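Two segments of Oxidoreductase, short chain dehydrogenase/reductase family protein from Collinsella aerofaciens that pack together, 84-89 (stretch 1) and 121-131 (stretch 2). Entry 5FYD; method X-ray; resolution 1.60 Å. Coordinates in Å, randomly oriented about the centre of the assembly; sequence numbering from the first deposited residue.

Stretch 1, residues 84-89: DMGFMS
Stretch 2 (121-131) KCFHHYMRIFA

Strand residues 85-89, continuing beyond the stretch, lie against helix residues 121-131, part of a longer helix, and the contact is made by apolar packing; no hydrogen bond crosses it. The axes approach to 9.0 Å, and their N-to-C directions differ by 141°, so the chains run roughly antiparallel. The register is consistent with this: the CA atoms of Gly 86 and Phe 130 are 7.3 Å apart, as are those of Met 88 and Tyr 126. The helix is regular, with i to i+4 bonds such as Phe 130 N to Tyr 126 O (2.8 Å). Along the strand most phi/psi pairs are extended (Met 88 at -137/140), but Gly 86, at -117/-21, departs from this. Its neighbours Met 85 and Phe 87 point toward and away from the helix, respectively, and Met 88 points toward it again.

Met 88 covers the most surface. With chi1 and chi2 both t and chi3 at 85°, its long, unbranched side chain slants toward the N-terminal part of the helix stretch, passing Tyr 126 and reaching Cys 122 and Phe 123. Met 88 SD lies 3.6 Å from Cys 122 O and 4.1 Å from Cys 122 CB; Cys 122 points toward the strand, and its compact side chain packs against the sulfur. Met 88 SD is also 3.8 Å from Tyr 126 CD2 and 4.9 Å from the Tyr 126 ring centroid, 61° off the ring normal, an oblique sulfur-aromatic contact. Met 88 CE is 3.9 Å from Phe 123 CA and 4.1 Å from Phe 123 CD1.

Phe 130 is the main helix contributor. Its CA-to-CB bond points sideways, but chi1 of -62° and chi2 of -36° bring the end of the ring to the strand backbone. Phe 130 CE1 lies 3.5 Å from Met 85 O, which sits at the ring edge, and 3.6 Å from Gly 86 C; Phe 130 CZ is 3.6 Å from Phe 87 N. A flat ring suits this place because it can lie close to main-chain atoms. Gly 86 presents no side chain here, and a CB on it would point away. Phe 130 CE1 is also 3.9 Å from Met 85 CB, and Phe 130 CE2 4.2 Å from Met 88 CB.

Met 85 is buried, all three chi angles m, and its unbranched chain folds back so that Met 85 CE comes within 4.3 Å of Tyr 126 CE1. Tyr 126 (chi1 -65°, chi2 -77°) offers both methionines an apolar ring, while its OH is hydrogen-bonded elsewhere in the structure. Ile 129, partly exposed, adds a methyl at the margin, Ile 129 CG2 standing 4.5 Å from Met 85 CB. Altogether 375 Å² is buried.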

# COMPACT_ATOMS: atom_id res chain seq x y z
N ASP A 84 -23.91 -2.96 27.68
CA ASP A 84 -24.77 -1.87 27.25
C ASP A 84 -24.10 -1.20 26.05
O ASP A 84 -23.03 -0.60 26.19
CB ASP A 84 -25.02 -0.84 28.34
CG ASP A 84 -25.96 0.24 27.86
OD1 ASP A 84 -27.17 -0.05 27.80
OD2 ASP A 84 -25.50 1.34 27.50
N MET A 85 -24.71 -1.36 24.88
CA MET A 85 -24.11 -0.91 23.61
C MET A 85 -24.66 0.47 23.24
O MET A 85 -25.88 0.71 23.27
CB MET A 85 -24.41 -1.89 22.48
CG MET A 85 -23.87 -3.30 22.71
SD MET A 85 -22.10 -3.36 22.95
CE MET A 85 -21.45 -2.61 21.45
N GLY A 86 -23.74 1.38 22.91
CA GLY A 86 -24.13 2.72 22.44
C GLY A 86 -23.72 3.08 21.02
O GLY A 86 -24.31 3.99 20.42
N PHE A 87 -22.72 2.39 20.47
CA PHE A 87 -22.12 2.82 19.21
C PHE A 87 -21.60 1.64 18.42
O PHE A 87 -21.08 0.70 19.00
CB PHE A 87 -20.96 3.79 19.47
CG PHE A 87 -20.32 4.31 18.23
CD1 PHE A 87 -20.91 5.35 17.51
CD2 PHE A 87 -19.12 3.79 17.78
CE1 PHE A 87 -20.32 5.83 16.36
CE2 PHE A 87 -18.52 4.28 16.63
CZ PHE A 87 -19.12 5.31 15.92
N MET A 88 -21.75 1.71 17.11
CA MET A 88 -21.09 0.78 16.20
C MET A 88 -20.52 1.54 15.01
O MET A 88 -21.17 2.46 14.50
CB MET A 88 -22.05 -0.31 15.70
CG MET A 88 -21.40 -1.43 14.89
SD MET A 88 -22.58 -2.34 13.83
CE MET A 88 -22.60 -1.31 12.39
N SER A 89 -19.32 1.16 14.58
CA SER A 89 -18.79 1.61 13.29
C SER A 89 -18.24 0.42 12.53
O SER A 89 -17.39 -0.29 13.06
CB SER A 89 -17.68 2.65 13.44
OG SER A 89 -17.15 3.01 12.19
N LYS A 121 -24.64 -8.31 8.67
CA LYS A 121 -24.93 -9.05 9.89
C LYS A 121 -24.73 -8.15 11.10
O LYS A 121 -25.59 -8.09 11.99
CB LYS A 121 -24.02 -10.29 10.01
CG LYS A 121 -24.43 -11.44 9.10
CD LYS A 121 -23.54 -12.65 9.33
CE LYS A 121 -24.12 -13.89 8.69
NZ LYS A 121 -23.30 -15.07 9.11
N CYS A 122 -23.61 -7.44 11.12
CA CYS A 122 -23.30 -6.56 12.23
C CYS A 122 -24.30 -5.42 12.28
O CYS A 122 -24.84 -5.11 13.34
CB CYS A 122 -21.87 -6.04 12.15
SG CYS A 122 -20.65 -7.31 12.50
N PHE A 123 -24.54 -4.78 11.14
CA PHE A 123 -25.45 -3.61 11.10
C PHE A 123 -26.84 -4.02 11.58
O PHE A 123 -27.45 -3.33 12.39
CB PHE A 123 -25.54 -3.09 9.68
CG PHE A 123 -26.05 -1.67 9.51
CD1 PHE A 123 -26.23 -0.76 10.54
CD2 PHE A 123 -26.29 -1.24 8.20
CE1 PHE A 123 -26.69 0.51 10.29
CE2 PHE A 123 -26.72 0.04 7.93
CZ PHE A 123 -26.92 0.92 8.98
N HIS A 124 -27.30 -5.18 11.11
CA HIS A 124 -28.62 -5.69 11.49
C HIS A 124 -28.71 -5.99 12.98
O HIS A 124 -29.64 -5.57 13.65
CB HIS A 124 -28.93 -6.96 10.70
CG HIS A 124 -30.23 -7.59 11.06
ND1 HIS A 124 -30.32 -8.76 11.77
CD2 HIS A 124 -31.51 -7.22 10.78
CE1 HIS A 124 -31.59 -9.09 11.91
NE2 HIS A 124 -32.33 -8.18 11.31
N HIS A 125 -27.72 -6.70 13.49
CA HIS A 125 -27.72 -7.15 14.88
C HIS A 125 -27.73 -5.95 15.83
O HIS A 125 -28.59 -5.86 16.72
CB HIS A 125 -26.53 -8.05 15.07
CG HIS A 125 -26.39 -8.58 16.45
ND1 HIS A 125 -26.83 -9.83 16.81
CD2 HIS A 125 -25.80 -8.05 17.55
CE1 HIS A 125 -26.56 -10.03 18.09
NE2 HIS A 125 -25.92 -8.98 18.55
N TYR A 126 -26.82 -5.00 15.61
CA TYR A 126 -26.74 -3.84 16.49
C TYR A 126 -27.87 -2.85 16.27
O TYR A 126 -28.31 -2.22 17.24
CB TYR A 126 -25.33 -3.23 16.50
CG TYR A 126 -24.37 -4.24 17.09
CD1 TYR A 126 -24.31 -4.45 18.46
CD2 TYR A 126 -23.59 -5.03 16.27
CE1 TYR A 126 -23.49 -5.43 19.00
CE2 TYR A 126 -22.77 -6.00 16.80
CZ TYR A 126 -22.72 -6.21 18.16
OH TYR A 126 -21.89 -7.18 18.71
N MET A 127 -28.42 -2.78 15.05
CA MET A 127 -29.64 -1.99 14.85
C MET A 127 -30.84 -2.52 15.63
O MET A 127 -31.63 -1.73 16.16
CB MET A 127 -29.98 -1.79 13.36
CG MET A 127 -29.17 -0.66 12.71
SD MET A 127 -29.31 0.94 13.51
CE MET A 127 -31.09 1.12 13.53
N ARG A 128 -30.94 -3.84 15.76
CA ARG A 128 -31.98 -4.45 16.60
C ARG A 128 -31.84 -4.02 18.05
O ARG A 128 -32.82 -3.66 18.70
CB ARG A 128 -31.93 -5.97 16.49
CG ARG A 128 -32.49 -6.45 15.17
CD ARG A 128 -32.36 -7.94 14.95
NE ARG A 128 -32.81 -8.71 16.11
CZ ARG A 128 -32.11 -9.65 16.74
NH1 ARG A 128 -30.88 -10.01 16.33
NH2 ARG A 128 -32.65 -10.25 17.80
N ILE A 129 -30.61 -4.02 18.54
CA ILE A 129 -30.36 -3.61 19.92
C ILE A 129 -30.68 -2.12 20.09
O ILE A 129 -31.45 -1.73 20.99
CB ILE A 129 -28.92 -3.96 20.35
CG1 ILE A 129 -28.74 -5.49 20.42
CG2 ILE A 129 -28.58 -3.31 21.69
CD1 ILE A 129 -27.30 -5.95 20.38
N PHE A 130 -30.09 -1.29 19.22
CA PHE A 130 -30.27 0.15 19.33
C PHE A 130 -31.73 0.58 19.19
O PHE A 130 -32.20 1.44 19.95
CB PHE A 130 -29.42 0.92 18.31
CG PHE A 130 -27.93 0.73 18.45
CD1 PHE A 130 -27.30 0.59 19.69
CD2 PHE A 130 -27.13 0.74 17.32
CE1 PHE A 130 -25.92 0.46 19.78
CE2 PHE A 130 -25.75 0.57 17.41
CZ PHE A 130 -25.14 0.42 18.64
N ALA A 131 -32.45 -0.03 18.26
CA ALA A 131 -33.85 0.33 18.03
C ALA A 131 -34.74 -0.11 19.20
O ALA A 131 -35.64 0.65 19.59
CB ALA A 131 -34.36 -0.28 16.73